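Local coordinates for hypothetical protein Ta0108 (Thermoplasma acidophilum, PDB 1RLK) that probably hydrolyses peptidyl-tRNAs that drop off the ribosome during protein synthesis, as a member of the PTH2 family of peptidyl-tRNA hydrolases, at residues I80-G85 / G92-I97; R69-M74 / D108-K113; I33-I38 / G75-I80; K3-A8 / L99-E104. All coordinates share one frame; numbering follows the deposited sequence.

Contact 1: residues I80-G85 / G92-I97; sequences IVQDRG and GTITCI. With SO4 (sulfate ion), chain B.
The first torsion of Cys96 (65°) sets SG between its own backbone N and carbonyl carbon, 3.6 Å from Val81 CB, and that of Val81 (165°) sets CG1 anti to the backbone N, 3.4 Å from Thr95 OG1, whose hydroxyl is bonded to Gln23 of helix 17-38. On the other face of the strands, Ile80 divides its branches: CG2 lies 3.7 Å from Ile94 CG1, and CG1 packs on Ile97 CD1. Val81 N donates to Cys96 O over 2.9 Å and Thr95 N returns a bond of equal length to Val81 O. Beyond this pair the register slips by one residue. Asp83 N then reaches Thr93 O (2.9 Å), and Thr93 N bonds back to Asp83 OD1 at 3.1 Å, approaching from above the carboxylate plane; OD2 is taken by Lys19. Next along the chain, a sulfate ion, probably from the crystallisation liquor, sits at the edge of the Arg84 guanidinium, with NE 2.7 Å from sulfate O3 and backbone N bonded to the same oxygen. The antiparallel register and the backbone bonds mark the beta hairpin of strands 78-82 and 94-103, interrupted by a beta bulge.

Contact 2: residues R69-M74 / D108-K113; sequences RMADSM and DKITGK
Ile110 packs against Met70, Ala71 and Met74, and accounts for 92 of the 228 Å² buried here by both sides. The tight part is its branched side chain: CG1, set anti to the carbonyl carbon by a chi1 of -62°, lies 3.8 Å from Met70 CB, and CD1 comes equally near, 3.8 Å, to Ala71 N on the neighbouring helix backbone. Ala71 CB stands a little farther from CD1, at 4.3 Å. Met74 meets Ile110 tip to tip, its SD 3.8 Å from Ile110 CD1; the modelled place of Met74 CE is too close to be trusted. An alanine in place of Ile110 would probably open a gap between the helices, leaving Met70 CB and the end of Met74 without the carbons they lie on. The loose side lies toward solvent. There Met70 SD only approaches Lys109 O, at 4.4 Å, and Lys109, although its CB is directed at helix 61-74, sends its amine end away. No hydrogen bond joins the two segments. Ala71 and Thr111 both rest on Leu99 of strand 94-103, so this is helix-helix packing of 61-74 and 104-111 on one face of an alpha/beta sheet.

Contact 3: residues I33-I38 / G75-I80; sequences IRSMKI and GIVNEI
Val77 and Arg34, with 77 and 73 Å² buried, carry most of this contact, and Glu79 completes it. Val77 straddles Ser35: CG1 and CG2 both lie 3.7 Å from Ser35 OG, a hydroxyl whose main bond goes to Cys31 O in its own helix. CG2 also meets Ile38 CD1 at 3.9 Å, so the valine is held against successive turns of the helix. Arg34 passes Val77 with its aliphatic part, CD standing 4.1 Å from Val77 CG1, before the chain bends at chi3 (-44°). Its guanidinium then grips a single oxygen end-on: NH1 is 2.9 Å and NH2 3.0 Å from Glu79 OE1. That oxygen is in the guanidinium plane, but the two planar groups are turned 46° apart, and both nitrogens reach OE1 from the same face of the carboxylate. The salt bridge is therefore bidentate on the arginine side and single-atom on the glutamate side. A water accepts from Asn78 N at 3.0 Å and, weakly, from Arg34 NH1, a loose water link between the guanidinium and the strand backbone. Asn78 points away from the helix, and its amide bonds to Asp72 and Lys68. The evidence describes helix-on-sheet packing, with the last turns of helix 17-38 lying against the start of outer strand 78-82 and the residue leading into it, in an alpha/beta fold.

Contact 4: residues K3-A8 / L99-E104; sequences KKMVIA and LGPDEE
The carboxylate of Glu104 is approached by Lys4 NZ from above its plane, 37° out of it at OE2, in a salt bridge of 2.9 Å from NZ to OE2; the bond from NZ to OE1 is weak. A bend at chi2 (-98°) places Lys4 CD, and a second at chi4 sets NZ at this carboxylate. The carboxylate of Asp102 is used at its rim, where OD1 receives Glu103 N through the anti lone pair, and Lys106 pairs with the same oxygen. These groups flank an antiparallel pairing of the two central sheet strands, 3-10 and 94-103, broken by a beta bulge. Lys4 faces Asp102 in a hydrogen-bonded pair and Val6 faces Leu99 in another, so three residues of one strand lie opposite four of the other. The additional residue falls at Gly100-Pro101, where the peptide bond is cis and Gly100 has a phi of 98°, with no side chain to press on Lys4 O. Pro101 CD then meets Met5 CE at 3.9 Å, and Trp46 of helix 40-48 touches both residues. Lys4 CG also lies 3.9 Å from Glu104 CB, so the aliphatic part packs on the glutamate too. An alanine in place of Lys4 would probably leave the Glu104 carboxylate without its cation and Glu104 CB without the Lys4 CG that lies on it. Arg52 lies near the amine, and the glutamate probably offsets the like charges. Lys4 N bonds to Asp102 O and Asp102 N to Lys4 O, each over 3.0 Å. Past the bulge, Leu99 N closes on Val6 O at 2.8 Å.

Overall arrangement
Contacts 1, 3 and 4 all reach the same four-stranded mixed sheet, ordered 53-58, 3-10, 94-103, 78-82, while contact 2 lies between helices on one of its faces. Contacts 1 and 4 share strand 94-103 at opposite sides of the chain's centre, their centres 19 Å apart; contact 4 lies about 10 Å from contacts 2 and 3, centre to centre. Along the chain, contacts 1 and 3 are nested in the loop that contact 4 closes, contact 3 closing before contact 1 opens; contact 2 encloses contact 1 and crosses 3 and 4. Helix 17-38 covers one sheet face and helices 61-74 and 104-111 the other, tying early and late parts of the chain into one domain.

Contact 1: residues I80-G85 / G92-I97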
# COMPACT_ATOMS: atom_id res chain seq x y z
N ILE A 80 4.92 4.08 -2.08
CA ILE A 80 4.33 5.30 -1.60
C ILE A 80 3.59 5.98 -2.75
O ILE A 80 4.14 6.15 -3.84
CB ILE A 80 5.41 6.22 -1.00
CG1 ILE A 80 5.79 5.70 0.39
CG2 ILE A 80 4.93 7.67 -0.94
CD1 ILE A 80 7.01 6.35 0.98
N VAL A 81 2.35 6.37 -2.50
CA VAL A 81 1.50 6.93 -3.52
C VAL A 81 1.32 8.41 -3.24
O VAL A 81 1.07 8.80 -2.10
CB VAL A 81 0.14 6.19 -3.56
CG1 VAL A 81 -0.89 6.99 -4.37
CG2 VAL A 81 0.34 4.80 -4.15
N GLN A 82 1.43 9.20 -4.29
CA GLN A 82 1.22 10.64 -4.22
C GLN A 82 0.15 11.04 -5.23
O GLN A 82 0.18 10.56 -6.36
CB GLN A 82 2.53 11.39 -4.55
CG GLN A 82 3.67 11.11 -3.56
CD GLN A 82 5.02 11.73 -3.95
OE1 GLN A 82 5.20 12.95 -3.87
NE2 GLN A 82 5.96 10.89 -4.33
N ASP A 83 -0.78 11.91 -4.83
CA ASP A 83 -1.79 12.41 -5.75
C ASP A 83 -1.20 13.48 -6.67
O ASP A 83 0.02 13.69 -6.68
CB ASP A 83 -3.08 12.87 -5.01
CG ASP A 83 -2.90 14.13 -4.17
OD1 ASP A 83 -1.90 14.87 -4.30
OD2 ASP A 83 -3.77 14.47 -3.34
N ARG A 84 -2.05 14.13 -7.47
CA ARG A 84 -1.59 15.17 -8.39
C ARG A 84 -1.30 16.44 -7.60
O ARG A 84 -1.85 16.67 -6.53
CB ARG A 84 -2.59 15.41 -9.55
CG ARG A 84 -3.98 15.98 -9.16
CD ARG A 84 -5.09 15.89 -10.28
NE ARG A 84 -6.07 14.80 -10.06
CZ ARG A 84 -7.36 14.83 -10.43
NH1 ARG A 84 -7.88 15.85 -11.10
NH2 ARG A 84 -8.14 13.79 -10.15
N GLY A 85 -0.41 17.27 -8.11
CA GLY A 85 -0.06 18.49 -7.41
C GLY A 85 -1.15 19.55 -7.48
O GLY A 85 -2.20 19.35 -8.10
N GLY A 92 2.81 15.41 -5.90
CA GLY A 92 1.74 15.82 -5.00
C GLY A 92 1.90 15.26 -3.60
O GLY A 92 2.97 14.82 -3.22
N THR A 93 0.83 15.31 -2.82
CA THR A 93 0.85 14.82 -1.44
C THR A 93 0.87 13.30 -1.36
O THR A 93 0.21 12.63 -2.17
CB THR A 93 -0.38 15.31 -0.71
OG1 THR A 93 -0.43 16.74 -0.79
CG2 THR A 93 -0.29 15.00 0.77
N ILE A 94 1.61 12.78 -0.37
CA ILE A 94 1.65 11.35 -0.07
C ILE A 94 0.33 10.98 0.62
O ILE A 94 0.02 11.53 1.67
CB ILE A 94 2.85 11.00 0.83
CG1 ILE A 94 4.16 11.16 0.05
CG2 ILE A 94 2.72 9.60 1.36
CD1 ILE A 94 5.42 10.98 0.87
N THR A 95 -0.41 10.05 0.01
CA THR A 95 -1.76 9.67 0.46
C THR A 95 -1.79 8.31 1.14
O THR A 95 -2.58 8.09 2.05
CB THR A 95 -2.75 9.63 -0.74
OG1 THR A 95 -2.24 8.82 -1.81
CG2 THR A 95 -2.90 11.00 -1.33
N CYS A 96 -0.98 7.38 0.66
CA CYS A 96 -1.02 6.01 1.14
C CYS A 96 0.22 5.24 0.74
O CYS A 96 1.07 5.76 0.01
CB CYS A 96 -2.28 5.31 0.61
SG CYS A 96 -2.31 5.11 -1.18
N ILE A 97 0.36 4.02 1.24
CA ILE A 97 1.45 3.14 0.85
C ILE A 97 0.94 1.72 0.65
O ILE A 97 0.21 1.20 1.50
CB ILE A 97 2.62 3.19 1.87
CG1 ILE A 97 3.77 2.31 1.41
CG2 ILE A 97 2.17 2.78 3.26
CD1 ILE A 97 5.03 2.48 2.25
S SO4 B . -5.19 11.89 -8.22
O1 SO4 B . -3.93 11.16 -8.07
O2 SO4 B . -6.13 11.48 -7.19
O3 SO4 B . -5.01 13.33 -8.03
O4 SO4 B . -5.75 11.61 -9.54

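Contact 2: residues R69-M74 / D108-K113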
# COMPACT_ATOMS: atom_id res chain seq x y z
N ARG A 69 9.85 2.13 6.15
CA ARG A 69 11.09 1.67 6.79
C ARG A 69 11.07 0.16 7.04
O ARG A 69 12.03 -0.55 6.71
CB ARG A 69 11.35 2.40 8.12
CG ARG A 69 12.69 2.02 8.77
CD ARG A 69 12.90 2.57 10.18
NE ARG A 69 11.93 2.04 11.15
CZ ARG A 69 11.91 0.79 11.61
NH1 ARG A 69 12.81 -0.12 11.22
NH2 ARG A 69 10.99 0.43 12.50
N MET A 70 9.98 -0.33 7.62
CA MET A 70 9.89 -1.75 7.94
C MET A 70 9.80 -2.62 6.71
O MET A 70 10.44 -3.66 6.64
CB MET A 70 8.68 -2.01 8.84
CG MET A 70 8.72 -1.26 10.13
SD MET A 70 7.71 -2.07 11.35
CE MET A 70 7.11 -0.77 12.16
N ALA A 71 9.02 -2.20 5.72
CA ALA A 71 8.89 -2.96 4.50
C ALA A 71 10.23 -3.11 3.79
O ALA A 71 10.57 -4.20 3.36
CB ALA A 71 7.86 -2.29 3.56
N ASP A 72 10.97 -2.03 3.63
CA ASP A 72 12.28 -2.10 2.99
C ASP A 72 13.20 -3.05 3.76
O ASP A 72 13.85 -3.90 3.17
CB ASP A 72 12.96 -0.72 2.86
CG ASP A 72 12.30 0.18 1.81
OD1 ASP A 72 11.81 -0.36 0.80
OD2 ASP A 72 12.22 1.42 1.93
N SER A 73 13.21 -2.93 5.08
CA SER A 73 14.06 -3.77 5.93
C SER A 73 13.78 -5.27 5.71
O SER A 73 14.70 -6.10 5.72
CB SER A 73 13.84 -3.40 7.39
OG SER A 73 15.03 -3.53 8.14
N MET A 74 12.51 -5.59 5.46
CA MET A 74 12.05 -6.96 5.28
C MET A 74 12.05 -7.41 3.83
O MET A 74 11.72 -8.56 3.54
CB MET A 74 10.63 -7.10 5.84
CG MET A 74 10.60 -6.95 7.33
SD MET A 74 8.98 -7.31 7.98
CE MET A 74 8.83 -5.97 8.94
N ASP A 108 1.55 -8.55 8.58
CA ASP A 108 0.95 -8.16 9.86
C ASP A 108 2.00 -7.66 10.86
O ASP A 108 1.69 -6.85 11.72
CB ASP A 108 0.16 -9.33 10.46
CG ASP A 108 -1.13 -9.63 9.69
OD1 ASP A 108 -1.70 -8.73 9.05
OD2 ASP A 108 -1.63 -10.77 9.67
N LYS A 109 3.22 -8.13 10.74
CA LYS A 109 4.33 -7.60 11.55
C LYS A 109 4.54 -6.10 11.37
O LYS A 109 5.09 -5.45 12.25
CB LYS A 109 5.65 -8.32 11.23
CG LYS A 109 5.64 -9.79 11.51
CD LYS A 109 7.00 -10.42 11.28
CE LYS A 109 6.96 -11.89 11.64
NZ LYS A 109 8.03 -12.69 10.99
N ILE A 110 4.11 -5.56 10.23
CA ILE A 110 4.27 -4.14 9.90
C ILE A 110 3.00 -3.32 10.13
O ILE A 110 3.06 -2.25 10.74
CB ILE A 110 4.70 -4.00 8.41
CG1 ILE A 110 6.04 -4.67 8.19
CG2 ILE A 110 4.79 -2.53 7.98
CD1 ILE A 110 6.45 -4.76 6.74
N THR A 111 1.86 -3.82 9.63
CA THR A 111 0.60 -3.08 9.62
C THR A 111 -0.51 -3.57 10.58
O THR A 111 -1.54 -2.92 10.70
CB THR A 111 -0.00 -3.06 8.19
OG1 THR A 111 0.08 -4.36 7.59
CG2 THR A 111 0.84 -2.12 7.27
N GLY A 112 -0.31 -4.69 11.26
CA GLY A 112 -1.34 -5.27 12.11
C GLY A 112 -1.89 -4.37 13.19
O GLY A 112 -3.03 -4.52 13.62
N LYS A 113 -1.08 -3.39 13.59
CA LYS A 113 -1.37 -2.48 14.70
C LYS A 113 -2.39 -1.43 14.31
O LYS A 113 -3.07 -0.83 15.18
CB LYS A 113 -0.07 -1.82 15.19
CG LYS A 113 1.02 -1.57 14.10
CD LYS A 113 1.85 -2.81 13.63
CE LYS A 113 1.76 -4.06 14.53
NZ LYS A 113 2.11 -5.28 13.77

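Contact 3: residues I33-I38 / G75-I80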
# COMPACT_ATOMS: atom_id res chain seq x y z
N ILE A 33 1.99 -4.85 -10.38
CA ILE A 33 2.81 -4.89 -11.59
C ILE A 33 4.29 -5.11 -11.25
O ILE A 33 4.93 -5.94 -11.88
CB ILE A 33 2.58 -3.61 -12.44
CG1 ILE A 33 1.19 -3.69 -13.08
CG2 ILE A 33 3.68 -3.47 -13.51
CD1 ILE A 33 0.80 -2.52 -13.95
N ARG A 34 4.82 -4.39 -10.28
CA ARG A 34 6.20 -4.63 -9.83
C ARG A 34 6.37 -6.08 -9.35
O ARG A 34 7.35 -6.75 -9.69
CB ARG A 34 6.58 -3.63 -8.74
CG ARG A 34 7.95 -3.89 -8.12
CD ARG A 34 8.52 -2.75 -7.33
NE ARG A 34 8.35 -1.45 -7.99
CZ ARG A 34 7.81 -0.36 -7.43
NH1 ARG A 34 7.36 -0.38 -6.17
NH2 ARG A 34 7.71 0.75 -8.15
N SER A 35 5.40 -6.58 -8.59
CA SER A 35 5.49 -7.93 -8.02
C SER A 35 5.41 -8.98 -9.11
O SER A 35 6.03 -10.04 -9.02
CB SER A 35 4.42 -8.16 -6.97
OG SER A 35 4.65 -7.36 -5.82
N MET A 36 4.66 -8.68 -10.17
CA MET A 36 4.59 -9.56 -11.33
C MET A 36 5.95 -9.70 -12.01
O MET A 36 6.30 -10.77 -12.53
CB MET A 36 3.56 -9.02 -12.33
CG MET A 36 3.14 -9.99 -13.40
SD MET A 36 1.81 -9.39 -14.50
CE MET A 36 1.82 -7.66 -14.20
N LYS A 37 6.72 -8.62 -11.99
CA LYS A 37 8.06 -8.60 -12.57
C LYS A 37 9.11 -9.33 -11.71
O LYS A 37 9.80 -10.23 -12.20
CB LYS A 37 8.50 -7.14 -12.83
CG LYS A 37 7.68 -6.43 -13.91
CD LYS A 37 8.26 -5.05 -14.28
CE LYS A 37 7.32 -4.21 -15.16
NZ LYS A 37 7.35 -2.75 -14.82
N ILE A 38 9.21 -8.96 -10.43
CA ILE A 38 10.32 -9.40 -9.58
C ILE A 38 9.96 -10.51 -8.60
O ILE A 38 10.86 -11.11 -8.01
CB ILE A 38 10.94 -8.20 -8.82
CG1 ILE A 38 10.05 -7.74 -7.67
CG2 ILE A 38 11.24 -7.06 -9.79
CD1 ILE A 38 10.60 -6.50 -6.92
N GLY A 75 12.40 -6.51 2.92
CA GLY A 75 12.48 -6.82 1.51
C GLY A 75 11.12 -7.01 0.89
O GLY A 75 10.95 -7.82 -0.02
N ILE A 76 10.14 -6.27 1.40
CA ILE A 76 8.77 -6.36 0.92
C ILE A 76 8.53 -5.25 -0.10
O ILE A 76 8.83 -4.07 0.14
CB ILE A 76 7.77 -6.27 2.09
CG1 ILE A 76 7.91 -7.51 2.99
CG2 ILE A 76 6.33 -6.15 1.57
CD1 ILE A 76 7.22 -7.40 4.35
N VAL A 77 7.95 -5.64 -1.23
CA VAL A 77 7.53 -4.67 -2.25
C VAL A 77 6.60 -3.65 -1.64
O VAL A 77 5.64 -3.99 -0.93
CB VAL A 77 6.81 -5.37 -3.44
CG1 VAL A 77 6.16 -4.33 -4.38
CG2 VAL A 77 7.78 -6.27 -4.19
N ASN A 78 6.87 -2.38 -1.91
CA ASN A 78 6.04 -1.30 -1.40
C ASN A 78 6.08 -0.08 -2.30
O ASN A 78 7.08 0.16 -2.99
CB ASN A 78 6.47 -0.92 0.02
CG ASN A 78 7.87 -0.30 0.06
OD1 ASN A 78 8.01 0.92 0.04
ND2 ASN A 78 8.90 -1.15 0.12
N GLU A 79 4.99 0.69 -2.29
CA GLU A 79 4.92 1.90 -3.10
C GLU A 79 4.21 2.98 -2.33
O GLU A 79 3.03 2.83 -1.97
CB GLU A 79 4.17 1.62 -4.40
CG GLU A 79 4.07 2.83 -5.32
CD GLU A 79 5.38 3.17 -6.04
OE1 GLU A 79 6.38 2.39 -5.97
OE2 GLU A 79 5.37 4.22 -6.70
N ILE A 80 4.92 4.08 -2.08
CA ILE A 80 4.33 5.30 -1.60
C ILE A 80 3.59 5.98 -2.75
O ILE A 80 4.14 6.15 -3.84
CB ILE A 80 5.41 6.22 -1.00
CG1 ILE A 80 5.79 5.70 0.39
CG2 ILE A 80 4.93 7.67 -0.94
CD1 ILE A 80 7.01 6.35 0.98
O HOH W 1 9.13 -2.09 -3.89

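Contact 4: residues K3-A8 / L99-E104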
# COMPACT_ATOMS: atom_id res chain seq x y z
N LYS A 3 -1.75 -15.36 0.69
CA LYS A 3 -1.02 -14.19 0.22
C LYS A 3 -2.01 -13.04 0.25
O LYS A 3 -3.15 -13.19 -0.17
CB LYS A 3 -0.44 -14.39 -1.18
CG LYS A 3 0.59 -15.52 -1.29
CD LYS A 3 1.80 -15.30 -0.37
CE LYS A 3 2.86 -16.39 -0.57
NZ LYS A 3 2.61 -17.52 0.35
N LYS A 4 -1.59 -11.90 0.80
CA LYS A 4 -2.41 -10.70 0.83
C LYS A 4 -1.58 -9.47 0.43
O LYS A 4 -0.36 -9.47 0.52
CB LYS A 4 -3.00 -10.47 2.22
CG LYS A 4 -3.67 -11.71 2.88
CD LYS A 4 -5.18 -11.72 2.71
CE LYS A 4 -5.84 -12.83 3.56
NZ LYS A 4 -6.46 -12.30 4.82
N MET A 5 -2.26 -8.43 -0.02
CA MET A 5 -1.69 -7.10 -0.14
C MET A 5 -2.28 -6.21 0.94
O MET A 5 -3.42 -6.39 1.30
CB MET A 5 -2.01 -6.56 -1.54
CG MET A 5 -1.76 -5.09 -1.69
SD MET A 5 -2.02 -4.54 -3.36
CE MET A 5 -0.88 -5.46 -4.18
N VAL A 6 -1.50 -5.29 1.50
CA VAL A 6 -2.01 -4.29 2.42
C VAL A 6 -1.83 -2.90 1.83
O VAL A 6 -0.77 -2.62 1.27
CB VAL A 6 -1.26 -4.29 3.77
CG1 VAL A 6 -1.84 -3.25 4.73
CG2 VAL A 6 -1.25 -5.64 4.37
N ILE A 7 -2.82 -2.04 1.98
CA ILE A 7 -2.65 -0.63 1.67
C ILE A 7 -3.02 0.18 2.89
O ILE A 7 -4.10 0.02 3.43
CB ILE A 7 -3.51 -0.20 0.46
CG1 ILE A 7 -3.25 -1.11 -0.73
CG2 ILE A 7 -3.19 1.25 0.09
CD1 ILE A 7 -4.27 -2.22 -0.87
N ALA A 8 -2.10 1.03 3.32
CA ALA A 8 -2.30 1.88 4.48
C ALA A 8 -2.54 3.30 4.02
O ALA A 8 -1.72 3.86 3.29
CB ALA A 8 -1.08 1.81 5.40
N LEU A 99 1.73 -2.40 0.10
CA LEU A 99 2.70 -3.44 0.45
C LEU A 99 2.28 -4.78 -0.13
O LEU A 99 1.13 -5.21 0.04
CB LEU A 99 2.82 -3.62 1.96
CG LEU A 99 2.81 -2.43 2.90
CD1 LEU A 99 2.69 -2.94 4.32
CD2 LEU A 99 4.09 -1.62 2.74
N GLY A 100 3.23 -5.47 -0.75
CA GLY A 100 3.01 -6.83 -1.20
C GLY A 100 2.63 -6.92 -2.67
O GLY A 100 2.90 -5.98 -3.43
N PRO A 101 1.99 -8.02 -3.08
CA PRO A 101 1.52 -9.07 -2.17
C PRO A 101 2.63 -9.87 -1.49
O PRO A 101 3.72 -10.02 -2.03
CB PRO A 101 0.71 -9.98 -3.08
CG PRO A 101 1.33 -9.78 -4.45
CD PRO A 101 1.70 -8.34 -4.48
N ASP A 102 2.34 -10.36 -0.29
CA ASP A 102 3.29 -11.19 0.47
C ASP A 102 2.54 -12.11 1.44
O ASP A 102 1.34 -12.26 1.34
CB ASP A 102 4.30 -10.30 1.21
CG ASP A 102 5.70 -10.89 1.19
OD1 ASP A 102 5.86 -12.07 1.58
OD2 ASP A 102 6.70 -10.27 0.77
N GLU A 103 3.27 -12.74 2.36
CA GLU A 103 2.67 -13.60 3.38
C GLU A 103 2.00 -12.70 4.38
O GLU A 103 2.63 -11.79 4.91
CB GLU A 103 3.72 -14.45 4.11
CG GLU A 103 4.58 -15.29 3.20
CD GLU A 103 5.58 -16.16 3.94
OE1 GLU A 103 5.95 -15.82 5.09
OE2 GLU A 103 5.99 -17.19 3.36
N GLU A 104 0.73 -12.98 4.67
CA GLU A 104 -0.03 -12.23 5.67
C GLU A 104 0.67 -12.09 7.02
O GLU A 104 0.63 -11.04 7.65
CB GLU A 104 -1.42 -12.88 5.86
CG GLU A 104 -2.29 -12.18 6.89
CD GLU A 104 -3.78 -12.49 6.72
OE1 GLU A 104 -4.12 -13.64 6.37
OE2 GLU A 104 -4.61 -11.60 6.93